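PDB 1UZB: 1-pyrroline-5-carboxylate dehydrogenase from Thermus thermophilus, which probably catalyses the NAD-dependent oxidation of 1-pyrroline-5-carboxylate, through its open-chain semialdehyde, to glutamate in the breakdown of proline. Local coordinates for residues L174-V179 with G201-A206; T402-V407 with G420-V425; E9-F14 with E130-V135; I295-T300 with G448-K453. One frame throughout, in Å; residues are numbered along the deposited sequence. Where two conformers were deposited one is given.

Contact 1 (L174-V179 with G201-A206); sequences LGAGVV and GNTVIA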
loop_
_atom_site.group_PDB
_atom_site.type_symbol
_atom_site.label_atom_id
_atom_site.label_comp_id
_atom_site.label_asym_id
_atom_site.label_seq_id
_atom_site.Cartn_x
_atom_site.Cartn_y
_atom_site.Cartn_z
ATOM N N LEU A 174 8.659 23.458 -17.015
ATOM C CA LEU A 174 9.185 23.840 -18.323
ATOM C C LEU A 174 9.727 25.258 -18.431
ATOM O O LEU A 174 10.805 25.469 -18.984
ATOM C CB LEU A 174 8.103 23.643 -19.386
ATOM C CG LEU A 174 7.462 22.256 -19.469
ATOM C CD1 LEU A 174 6.299 22.280 -20.451
ATOM C CD2 LEU A 174 8.512 21.243 -19.888
ATOM N N GLY A 175 8.972 26.230 -17.930
ATOM C CA GLY A 175 9.408 27.613 -18.004
ATOM C C GLY A 175 8.225 28.558 -18.050
ATOM O O GLY A 175 7.231 28.345 -17.360
ATOM N N ALA A 176 8.341 29.605 -18.861
ATOM C CA ALA A 176 7.278 30.594 -19.008
ATOM C C ALA A 176 6.457 30.270 -20.247
ATOM O O ALA A 176 7.011 30.025 -21.321
ATOM C CB ALA A 176 7.872 31.998 -19.128
ATOM N N GLY A 177 5.136 30.271 -20.089
ATOM C CA GLY A 177 4.256 29.974 -21.206
ATOM C C GLY A 177 3.089 30.936 -21.295
ATOM O O GLY A 177 2.921 31.817 -20.450
ATOM N N VAL A 178 2.278 30.772 -22.334
ATOM C CA VAL A 178 1.127 31.636 -22.522
ATOM C C VAL A 178 -0.182 30.857 -22.447
ATOM O O VAL A 178 -0.282 29.719 -22.930
ATOM C CB VAL A 178 1.207 32.393 -23.880
ATOM C CG1 VAL A 178 1.297 31.403 -25.032
ATOM C CG2 VAL A 178 -0.007 33.305 -24.047
ATOM N N VAL A 179 -1.169 31.477 -21.810
ATOM C CA VAL A 179 -2.498 30.907 -21.665
ATOM C C VAL A 179 -3.467 31.785 -22.452
ATOM O O VAL A 179 -3.494 33.005 -22.278
ATOM C CB VAL A 179 -2.927 30.872 -20.176
ATOM C CG1 VAL A 179 -4.431 30.641 -20.058
ATOM C CG2 VAL A 179 -2.170 29.770 -19.452
ATOM N N GLY A 201 5.444 24.845 -10.837
ATOM C CA GLY A 201 6.660 25.608 -11.067
ATOM C C GLY A 201 6.826 26.429 -12.327
ATOM O O GLY A 201 7.872 27.046 -12.512
ATOM N N ASN A 202 5.830 26.437 -13.204
ATOM C CA ASN A 202 5.923 27.234 -14.423
ATOM C C ASN A 202 5.412 28.637 -14.122
ATOM O O ASN A 202 4.836 28.886 -13.057
ATOM C CB ASN A 202 5.054 26.625 -15.526
ATOM C CG ASN A 202 5.506 25.243 -15.933
ATOM O OD1 ASN A 202 6.477 25.086 -16.672
ATOM N ND2 ASN A 202 4.803 24.225 -15.447
ATOM N N THR A 203 5.636 29.558 -15.054
ATOM C CA THR A 203 5.128 30.916 -14.911
ATOM C C THR A 203 4.257 31.148 -16.142
ATOM O O THR A 203 4.477 30.539 -17.196
ATOM C CB THR A 203 6.250 31.962 -14.789
ATOM O OG1 THR A 203 7.092 31.912 -15.944
ATOM C CG2 THR A 203 7.071 31.694 -13.531
ATOM N N VAL A 204 3.263 32.019 -16.006
ATOM C CA VAL A 204 2.304 32.234 -17.075
ATOM C C VAL A 204 1.947 33.670 -17.437
ATOM O O VAL A 204 1.914 34.560 -16.582
ATOM C CB VAL A 204 0.981 31.491 -16.709
ATOM C CG1 VAL A 204 -0.155 31.891 -17.640
ATOM C CG2 VAL A 204 1.205 29.992 -16.750
ATOM N N ILE A 205 1.697 33.875 -18.726
ATOM C CA ILE A 205 1.228 35.151 -19.249
ATOM C C ILE A 205 -0.165 34.755 -19.742
ATOM O O ILE A 205 -0.299 33.914 -20.630
ATOM C CB ILE A 205 2.066 35.655 -20.437
ATOM C CG1 ILE A 205 3.510 35.894 -19.992
ATOM C CG2 ILE A 205 1.467 36.948 -20.974
ATOM C CD1 ILE A 205 4.426 36.344 -21.115
ATOM N N ALA A 206 -1.201 35.337 -19.149
ATOM C CA ALA A 206 -2.568 34.991 -19.517
ATOM C C ALA A 206 -3.297 36.050 -20.318
ATOM O O ALA A 206 -3.315 37.227 -19.944
ATOM C CB ALA A 206 -3.370 34.657 -18.261
#
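Residues 175-179 run parallel to residues 202-206, and the backbone bonds between them show the staggered pattern of parallel strands. Gly175 O accepts from Thr203 N (3.1 Å), Gly177 N gives to Thr203 O, Gly177 O takes Ile205 N, and Val179 N closes the series on Ile205 O at 2.8 Å. The strands twist by 31°.

Side-chain polar bonding is concentrated where the pairing starts. Asn202 turns its amide oxygen, OD1, to the first segment and receives Gly175 N in the carbonyl plane (3.0 Å, 166° at the hydrogen). Leu174 N adds a weak, bent bond to the same OD1. The amide is held at its other end too, because ND2 is bonded to Pro197 O and Phe506 O.

Apolar contact is tight at one point: CG2 of Val179 presses on CG1 of Val204 at 3.4 Å. With CG1 of Val204 anti to the backbone N (chi1 169°), that methyl meets Val179.

The pairing completes a beta-alpha-beta crossover through helix 188-199, which covers Val179, Val204 and Ala206. Helix 73-90 covers Ala176, Thr203 and Ile205, with Thr203 OG1 bonded to Ala83 O, and strand 255-259 lies beyond residues 174-179.

Contact 2 (T402-V407 with G420-V425); sequences TVFTEV and GPVLSV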
loop_
_atom_site.group_PDB
_atom_site.type_symbol
_atom_site.label_atom_id
_atom_site.label_comp_id
_atom_site.label_asym_id
_atom_site.label_seq_id
_atom_site.Cartn_x
_atom_site.Cartn_y
_atom_site.Cartn_z
ATOM N N THR A 402 -33.896 27.086 -30.304
ATOM C CA THR A 402 -34.207 26.634 -31.646
ATOM C C THR A 402 -34.031 25.139 -31.858
ATOM O O THR A 402 -33.097 24.529 -31.333
ATOM C CB THR A 402 -33.329 27.402 -32.646
ATOM O OG1 THR A 402 -33.560 28.807 -32.480
ATOM C CG2 THR A 402 -33.644 26.998 -34.078
ATOM N N VAL A 403 -34.934 24.557 -32.643
ATOM C CA VAL A 403 -34.881 23.136 -32.947
ATOM C C VAL A 403 -35.151 22.857 -34.419
ATOM O O VAL A 403 -36.122 23.361 -34.995
ATOM C CB VAL A 403 -35.922 22.327 -32.134
ATOM C CG1 VAL A 403 -35.815 20.843 -32.478
ATOM C CG2 VAL A 403 -35.704 22.536 -30.646
ATOM N N PHE A 404 -34.268 22.074 -35.029
ATOM C CA PHE A 404 -34.431 21.645 -36.414
ATOM C C PHE A 404 -34.566 20.133 -36.333
ATOM O O PHE A 404 -33.879 19.493 -35.531
ATOM C CB PHE A 404 -33.200 21.955 -37.270
ATOM C CG PHE A 404 -33.037 23.407 -37.624
ATOM C CD1 PHE A 404 -32.220 24.236 -36.867
ATOM C CD2 PHE A 404 -33.684 23.938 -38.739
ATOM C CE1 PHE A 404 -32.040 25.576 -37.210
ATOM C CE2 PHE A 404 -33.514 25.278 -39.092
ATOM C CZ PHE A 404 -32.690 26.098 -38.329
ATOM N N THR A 405 -35.447 19.550 -37.137
ATOM C CA THR A 405 -35.579 18.103 -37.121
ATOM C C THR A 405 -35.417 17.519 -38.524
ATOM O O THR A 405 -35.323 18.263 -39.506
ATOM C CB THR A 405 -36.914 17.655 -36.484
ATOM O OG1 THR A 405 -36.854 16.249 -36.220
ATOM C CG2 THR A 405 -38.093 17.961 -37.395
ATOM N N GLU A 406 -35.376 16.191 -38.606
ATOM C CA GLU A 406 -35.168 15.483 -39.872
ATOM C C GLU A 406 -33.903 16.040 -40.534
ATOM O O GLU A 406 -33.824 16.182 -41.755
ATOM C CB GLU A 406 -36.374 15.649 -40.808
ATOM C CG GLU A 406 -37.687 15.021 -40.310
ATOM C CD GLU A 406 -37.679 13.495 -40.274
ATOM O OE1 GLU A 406 -36.793 12.870 -40.893
ATOM O OE2 GLU A 406 -38.582 12.914 -39.631
ATOM N N VAL A 407 -32.906 16.342 -39.711
ATOM C CA VAL A 407 -31.653 16.892 -40.205
ATOM C C VAL A 407 -30.724 15.817 -40.761
ATOM O O VAL A 407 -30.478 14.801 -40.110
ATOM C CB VAL A 407 -30.902 17.647 -39.087
ATOM C CG1 VAL A 407 -29.625 18.255 -39.641
ATOM C CG2 VAL A 407 -31.793 18.724 -38.491
ATOM N N GLY A 420 -24.560 28.046 -30.059
ATOM C CA GLY A 420 -25.728 28.851 -29.755
ATOM C C GLY A 420 -26.871 27.930 -29.370
ATOM O O GLY A 420 -26.703 26.710 -29.374
ATOM N N PRO A 421 -28.048 28.474 -29.040
ATOM C CA PRO A 421 -29.198 27.648 -28.651
ATOM C C PRO A 421 -29.888 26.998 -29.846
ATOM O O PRO A 421 -31.074 27.230 -30.089
ATOM C CB PRO A 421 -30.099 28.643 -27.926
ATOM C CG PRO A 421 -29.846 29.917 -28.683
ATOM C CD PRO A 421 -28.352 29.913 -28.913
ATOM N N VAL A 422 -29.138 26.173 -30.573
ATOM C CA VAL A 422 -29.653 25.500 -31.762
ATOM C C VAL A 422 -29.422 23.994 -31.698
ATOM O O VAL A 422 -28.282 23.524 -31.721
ATOM C CB VAL A 422 -28.983 26.048 -33.039
ATOM C CG1 VAL A 422 -29.556 25.354 -34.260
ATOM C CG2 VAL A 422 -29.196 27.553 -33.134
ATOM N N LEU A 423 -30.517 23.244 -31.631
ATOM C CA LEU A 423 -30.464 21.790 -31.557
ATOM C C LEU A 423 -30.897 21.148 -32.868
ATOM O O LEU A 423 -31.954 21.487 -33.409
ATOM C CB LEU A 423 -31.380 21.304 -30.434
ATOM C CG LEU A 423 -31.448 19.799 -30.198
ATOM C CD1 LEU A 423 -30.090 19.286 -29.747
ATOM C CD2 LEU A 423 -32.505 19.507 -29.146
ATOM N N SER A 424 -30.085 20.215 -33.364
ATOM C CA SER A 424 -30.378 19.496 -34.605
ATOM C C SER A 424 -30.782 18.063 -34.269
ATOM O O SER A 424 -30.005 17.317 -33.671
ATOM C CB SER A 424 -29.147 19.480 -35.515
ATOM O OG SER A 424 -28.824 20.783 -35.975
ATOM N N VAL A 425 -31.993 17.682 -34.661
ATOM C CA VAL A 425 -32.505 16.347 -34.382
ATOM C C VAL A 425 -32.382 15.459 -35.609
ATOM O O VAL A 425 -32.855 15.801 -36.699
ATOM C CB VAL A 425 -33.977 16.409 -33.930
ATOM C CG1 VAL A 425 -34.459 15.029 -33.509
ATOM C CG2 VAL A 425 -34.114 17.395 -32.776
#
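Val425 O is reached not by Glu406 N, as continued parallel pairing would have it, but by Val407 N, one residue further on (3.1 Å, 169° at the hydrogen). Glu406 has left-handed helical backbone angles (phi 53°), and its own N, though close to that oxygen, is badly angled for a bond. Strand 402-405 thus ends in a turn, while its partner runs on to 428, and CG2 of Val407 comes to 4.1 Å from CB of Ser424.

Before the turn the pairing is regular. Thr402 N gives to Pro421 O (2.8 Å), an oxygen presented by an inverse gamma turn centred on Pro421; bonds from Leu423 N to Thr402 O, Phe404 N to Leu423 O and Val425 N to Phe404 O follow.

On one face of the sheet, CG1 of Val422 meets the Phe404 ring at its edge, in the ring plane, 3.9 Å from CE1. On the other, CG1 of Val403 crosses to CG2 of Val425 at 3.9 Å, beneath helices 303-315 and 332-346. Thr405 OG1 lies against CB of Val425 while bonding Tyr335 OH.

These are neighbouring parallel strands, joined by a connection without a helix, in the mixed sheet that probably forms the core of the catalytic domain, as in other aldehyde dehydrogenases.

Contact 3 (E9-F14 with E130-V135); sequences EPIETF and EASADV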
loop_
_atom_site.group_PDB
_atom_site.type_symbol
_atom_site.label_atom_id
_atom_site.label_comp_id
_atom_site.label_asym_id
_atom_site.label_seq_id
_atom_site.Cartn_x
_atom_site.Cartn_y
_atom_site.Cartn_z
ATOM N N GLU A 9 -16.701 21.946 -4.738
ATOM C CA GLU A 9 -17.376 23.099 -4.150
ATOM C C GLU A 9 -18.849 23.021 -4.540
ATOM O O GLU A 9 -19.176 22.916 -5.716
ATOM C CB GLU A 9 -16.759 24.387 -4.700
ATOM C CG GLU A 9 -17.372 25.692 -4.200
ATOM C CD GLU A 9 -17.040 25.997 -2.753
ATOM O OE1 GLU A 9 -16.000 25.517 -2.260
ATOM O OE2 GLU A 9 -17.816 26.738 -2.112
ATOM N N PRO A 10 -19.759 23.054 -3.554
ATOM C CA PRO A 10 -21.191 22.981 -3.862
ATOM C C PRO A 10 -21.655 24.106 -4.783
ATOM O O PRO A 10 -21.243 25.252 -4.628
ATOM C CB PRO A 10 -21.840 23.070 -2.485
ATOM C CG PRO A 10 -20.839 22.389 -1.607
ATOM C CD PRO A 10 -19.534 22.978 -2.100
ATOM N N ILE A 11 -22.505 23.766 -5.746
ATOM C CA ILE A 11 -23.043 24.746 -6.683
ATOM C C ILE A 11 -24.327 25.310 -6.084
ATOM O O ILE A 11 -25.277 24.571 -5.827
ATOM C CB ILE A 11 -23.354 24.096 -8.049
ATOM C CG1 ILE A 11 -22.066 23.528 -8.653
ATOM C CG2 ILE A 11 -23.969 25.123 -8.995
ATOM C CD1 ILE A 11 -22.268 22.765 -9.948
ATOM N N GLU A 12 -24.343 26.618 -5.857
ATOM C CA GLU A 12 -25.499 27.285 -5.270
ATOM C C GLU A 12 -26.710 27.268 -6.199
ATOM O O GLU A 12 -26.596 27.557 -7.390
ATOM C CB GLU A 12 -25.130 28.726 -4.910
ATOM C CG GLU A 12 -26.248 29.516 -4.252
ATOM C CD GLU A 12 -26.767 28.858 -2.987
ATOM O OE1 GLU A 12 -25.978 28.682 -2.031
ATOM O OE2 GLU A 12 -27.967 28.517 -2.950
ATOM N N THR A 13 -27.870 26.932 -5.638
ATOM C CA THR A 13 -29.119 26.874 -6.392
ATOM C C THR A 13 -29.993 28.098 -6.108
ATOM O O THR A 13 -30.961 28.362 -6.821
ATOM C CB THR A 13 -29.919 25.611 -6.028
ATOM O OG1 THR A 13 -30.210 25.625 -4.626
ATOM C CG2 THR A 13 -29.120 24.358 -6.364
ATOM N N PHE A 14 -29.646 28.834 -5.056
ATOM C CA PHE A 14 -30.373 30.037 -4.658
ATOM C C PHE A 14 -31.834 29.768 -4.313
ATOM O O PHE A 14 -32.724 30.528 -4.696
ATOM C CB PHE A 14 -30.292 31.099 -5.760
ATOM C CG PHE A 14 -28.890 31.429 -6.174
ATOM C CD1 PHE A 14 -28.300 30.786 -7.260
ATOM C CD2 PHE A 14 -28.141 32.350 -5.452
ATOM C CE1 PHE A 14 -26.980 31.058 -7.618
ATOM C CE2 PHE A 14 -26.822 32.627 -5.800
ATOM C CZ PHE A 14 -26.240 31.981 -6.884
ATOM N N GLU A 130 -25.742 29.087 -13.634
ATOM C CA GLU A 130 -24.633 28.875 -14.558
ATOM C C GLU A 130 -23.422 29.637 -14.010
ATOM O O GLU A 130 -22.290 29.151 -14.068
ATOM C CB GLU A 130 -24.988 29.389 -15.957
ATOM C CG GLU A 130 -25.984 28.525 -16.735
ATOM C CD GLU A 130 -25.455 27.132 -17.068
ATOM O OE1 GLU A 130 -24.226 26.974 -17.241
ATOM O OE2 GLU A 130 -26.276 26.195 -17.181
ATOM N N ALA A 131 -23.663 30.828 -13.466
ATOM C CA ALA A 131 -22.584 31.627 -12.899
ATOM C C ALA A 131 -21.985 30.928 -11.674
ATOM O O ALA A 131 -20.767 30.863 -11.526
ATOM C CB ALA A 131 -23.099 33.014 -12.516
ATOM N N SER A 132 -22.840 30.398 -10.805
ATOM C CA SER A 132 -22.352 29.720 -9.608
ATOM C C SER A 132 -21.534 28.480 -9.968
ATOM O O SER A 132 -20.506 28.206 -9.347
ATOM C CB SER A 132 -23.520 29.333 -8.701
ATOM O OG SER A 132 -23.059 28.739 -7.504
ATOM N N ALA A 133 -21.979 27.731 -10.971
ATOM C CA ALA A 133 -21.253 26.533 -11.383
ATOM C C ALA A 133 -19.863 26.888 -11.904
ATOM O O ALA A 133 -18.898 26.165 -11.662
ATOM C CB ALA A 133 -22.040 25.786 -12.460
ATOM N N ASP A 134 -19.774 28.008 -12.615
ATOM C CA ASP A 134 -18.522 28.488 -13.196
ATOM C C ASP A 134 -17.514 28.783 -12.080
ATOM O O ASP A 134 -16.402 28.253 -12.075
ATOM C CB ASP A 134 -18.815 29.755 -14.020
ATOM C CG ASP A 134 -17.646 30.199 -14.887
ATOM O OD1 ASP A 134 -16.496 30.197 -14.407
ATOM O OD2 ASP A 134 -17.893 30.583 -16.053
ATOM N N VAL A 135 -17.905 29.618 -11.123
ATOM C CA VAL A 135 -17.008 29.963 -10.026
ATOM C C VAL A 135 -16.655 28.740 -9.176
ATOM O O VAL A 135 -15.509 28.595 -8.730
ATOM C CB VAL A 135 -17.627 31.062 -9.138
ATOM C CG1 VAL A 135 -16.697 31.382 -7.979
ATOM C CG2 VAL A 135 -17.871 32.321 -9.975
#
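Ile11 passes Ala133 with their CA atoms 5.3 Å apart, where an irregular N-terminal segment lies against one turn of helix 128-149. Ile11 spreads both ends of its side chain over the helix surface: CD1 rests 3.9 Å from CB of Ala133, while CG2 faces the backbone N of the same residue at 3.8 Å.

Next to Ala133 in the helix, Ser132 supplies the polar link. Its OG stands anti to the backbone N (chi1 -177°), which carries it out from the helix to accept Glu12 N at 3.0 Å. The bond is bent, 137° at the hydrogen, and because the serine was modelled in two conformers, it may not be present all the time. The same OG is bonded to Glu117 OE2 of helix 113-124 and lies 3.3 Å from CB of Glu12.

Glu12 then folds back on its own segment. CG lies over the centre of the Phe14 ring, 3.4 Å above its plane, and a bend at chi2 (57°) brings OE2 round to accept Phe14 N at 2.7 Å through its anti lone pair; Thr13 N makes a weaker bond to it. Phe14 itself, at a left-handed backbone position, brings CE1 to within 4.0 Å of CB of Ser132, and its ring meets Trp128 edge-to-face.

Across the interface the chemistry is therefore sparse: small helix residues admit the chain closely, and a single bent bond ties the backbone of Glu12 to the side chain of Ser132. Glu12 O is buried with no partner in the model, which probably costs some stability, whereas the loop's shape probably owes more to its internal carboxylate bonds and to the salt bridges of Glu9 with Lys113 and Arg110.

Contact 4 (I295-T300 with G448-K453); sequences IIVDET and GVYSRK
Ile296 and Val449 lie abreast in two parallel strands, 295-297 and 448-450, whose axes approach to 4.5 Å and diverge by only 17°. Ile296 N bonds Gly448 O, Tyr450 N bonds Ile296 O, and a longer link from Asp298 N meets Tyr450 O at 3.3 Å. CG2 of Ile295 touches the Tyr450 ring at its edge, in plane, 3.8 Å from CD1, and CG2 of Val297 packs on the tyrosine's CB.

The strands are neighbours in a seven-stranded sheet, consistent with the central sheet of the aldehyde dehydrogenase catalytic domain; beyond their C-terminal ends the chains are joined by polar side chains.

Asp298, its CG set between backbone N and carbonyl carbon (chi1 67°), accepts Ser451 OG on the syn side of OD2 at 2.6 Å; His456 ND1 bonds OD2 as well. OD1 takes both Thr300 N, forming an Asx turn, and Thr300 OG1 (2.7 Å). The threonine hydroxyl in turn receives Arg452 N at 2.9 Å. Ser451 OG accepts Lys453 N in an ST turn just before helix 454-463. Arg452 reaches back with NH2 to Thr300 O (2.9 Å), approaching from above the carbonyl plane, and also packs on Glu225 of the second subunit.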
loop_
_atom_site.group_PDB
_atom_site.type_symbol
_atom_site.label_atom_id
_atom_site.label_comp_id
_atom_site.label_asym_id
_atom_site.label_seq_id
_atom_site.Cartn_x
_atom_site.Cartn_y
_atom_site.Cartn_z
ATOM N N ILE A 295 -26.523 13.494 -28.144
ATOM C CA ILE A 295 -27.145 12.668 -27.127
ATOM C C ILE A 295 -28.005 11.710 -27.942
ATOM O O ILE A 295 -28.796 12.136 -28.797
ATOM C CB ILE A 295 -28.073 13.447 -26.175
ATOM C CG1 ILE A 295 -27.237 14.309 -25.221
ATOM C CG2 ILE A 295 -28.945 12.462 -25.391
ATOM C CD1 ILE A 295 -28.054 15.188 -24.306
ATOM N N ILE A 296 -27.816 10.421 -27.700
ATOM C CA ILE A 296 -28.579 9.376 -28.364
ATOM C C ILE A 296 -29.660 8.913 -27.404
ATOM O O ILE A 296 -29.398 8.749 -26.215
ATOM C CB ILE A 296 -27.712 8.129 -28.664
ATOM C CG1 ILE A 296 -26.622 8.460 -29.687
ATOM C CG2 ILE A 296 -28.600 6.984 -29.159
ATOM C CD1 ILE A 296 -25.609 7.342 -29.875
ATOM N N VAL A 297 -30.870 8.712 -27.908
ATOM C CA VAL A 297 -31.945 8.195 -27.073
ATOM C C VAL A 297 -32.585 7.039 -27.831
ATOM O O VAL A 297 -32.944 7.191 -28.998
ATOM C CB VAL A 297 -33.042 9.240 -26.776
ATOM C CG1 VAL A 297 -34.055 8.647 -25.799
ATOM C CG2 VAL A 297 -32.432 10.502 -26.196
ATOM N N ASP A 298 -32.697 5.872 -27.196
ATOM C CA ASP A 298 -33.347 4.752 -27.867
ATOM C C ASP A 298 -34.728 4.505 -27.266
ATOM O O ASP A 298 -35.133 5.190 -26.327
ATOM C CB ASP A 298 -32.482 3.472 -27.867
ATOM C CG ASP A 298 -32.273 2.872 -26.491
ATOM O OD1 ASP A 298 -33.179 2.953 -25.638
ATOM O OD2 ASP A 298 -31.193 2.279 -26.283
ATOM N N GLU A 299 -35.456 3.536 -27.813
ATOM C CA GLU A 299 -36.814 3.264 -27.356
ATOM C C GLU A 299 -36.990 2.720 -25.943
ATOM O O GLU A 299 -38.109 2.684 -25.437
ATOM C CB GLU A 299 -37.524 2.331 -28.343
ATOM C CG GLU A 299 -36.926 0.936 -28.429
ATOM C CD GLU A 299 -37.657 0.052 -29.421
ATOM O OE1 GLU A 299 -37.732 0.426 -30.611
ATOM O OE2 GLU A 299 -38.158 -1.016 -29.012
ATOM N N THR A 300 -35.901 2.312 -25.298
ATOM C CA THR A 300 -35.994 1.765 -23.943
ATOM C C THR A 300 -35.778 2.815 -22.860
ATOM O O THR A 300 -35.918 2.527 -21.673
ATOM C CB THR A 300 -34.944 0.664 -23.703
ATOM O OG1 THR A 300 -33.647 1.264 -23.573
ATOM C CG2 THR A 300 -34.934 -0.323 -24.855
ATOM N N GLY A 448 -23.758 11.618 -25.022
ATOM C CA GLY A 448 -24.593 10.982 -24.030
ATOM C C GLY A 448 -25.516 9.948 -24.632
ATOM O O GLY A 448 -25.773 9.943 -25.841
ATOM N N VAL A 449 -25.991 9.045 -23.780
ATOM C CA VAL A 449 -26.937 8.019 -24.188
ATOM C C VAL A 449 -27.990 7.839 -23.111
ATOM O O VAL A 449 -27.656 7.677 -21.933
ATOM C CB VAL A 449 -26.280 6.636 -24.390
ATOM C CG1 VAL A 449 -27.347 5.610 -24.778
ATOM C CG2 VAL A 449 -25.210 6.707 -25.465
ATOM N N TYR A 450 -29.256 7.921 -23.508
ATOM C CA TYR A 450 -30.360 7.653 -22.595
ATOM C C TYR A 450 -30.906 6.322 -23.092
ATOM O O TYR A 450 -31.368 6.209 -24.235
ATOM C CB TYR A 450 -31.448 8.726 -22.651
ATOM C CG TYR A 450 -31.155 9.920 -21.770
ATOM C CD1 TYR A 450 -30.364 10.967 -22.230
ATOM C CD2 TYR A 450 -31.650 9.990 -20.462
ATOM C CE1 TYR A 450 -30.069 12.060 -21.417
ATOM C CE2 TYR A 450 -31.358 11.080 -19.638
ATOM C CZ TYR A 450 -30.569 12.110 -20.127
ATOM O OH TYR A 450 -30.292 13.204 -19.339
ATOM N N SER A 451 -30.803 5.309 -22.238
ATOM C CA SER A 451 -31.253 3.963 -22.554
ATOM C C SER A 451 -31.271 3.131 -21.282
ATOM O O SER A 451 -30.504 3.390 -20.355
ATOM C CB SER A 451 -30.296 3.306 -23.556
ATOM O OG SER A 451 -30.620 1.934 -23.746
ATOM N N ARG A 452 -32.152 2.137 -21.239
ATOM C CA ARG A 452 -32.226 1.243 -20.090
ATOM C C ARG A 452 -31.549 -0.081 -20.445
ATOM O O ARG A 452 -31.288 -0.910 -19.570
ATOM C CB ARG A 452 -33.679 0.964 -19.699
ATOM C CG ARG A 452 -34.411 2.093 -18.989
ATOM C CD ARG A 452 -35.729 1.554 -18.431
ATOM N NE ARG A 452 -36.515 2.536 -17.687
ATOM C CZ ARG A 452 -37.431 3.336 -18.224
ATOM N NH1 ARG A 452 -38.093 4.195 -17.458
ATOM N NH2 ARG A 452 -37.696 3.278 -19.523
ATOM N N LYS A 453 -31.262 -0.282 -21.727
ATOM C CA LYS A 453 -30.641 -1.525 -22.171
ATOM C C LYS A 453 -29.149 -1.543 -21.872
ATOM O O LYS A 453 -28.384 -0.767 -22.440
ATOM C CB LYS A 453 -30.893 -1.730 -23.666
ATOM C CG LYS A 453 -30.445 -3.089 -24.174
ATOM C CD LYS A 453 -30.935 -3.341 -25.591
ATOM C CE LYS A 453 -30.412 -4.665 -26.118
ATOM N NZ LYS A 453 -30.771 -5.790 -25.210
#

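Contacts 1, 2 and 4 are strand pairings, all parallel and largely buried, whereas contact 3 sets a loop on a helix and is only partly covered. Contacts 2 and 4 belong to one seven-stranded sheet, their centres about 18 Å apart, with contact 2 nested in the chain between the segments of contact 4. Contact 1 lies in a different sheet on the opposite side of the chain's centre, about 40 Å from contact 2 between centres. Repeated backbone bonds dominate the three pairings, which differ at their ends: an asparagine amide in contact 1, a backbone turn in contact 2, a carboxylate-hydroxyl network near a neighbouring subunit in contact 4. Contact 3, partly exposed, relies on a few apolar touches and one side-chain bond.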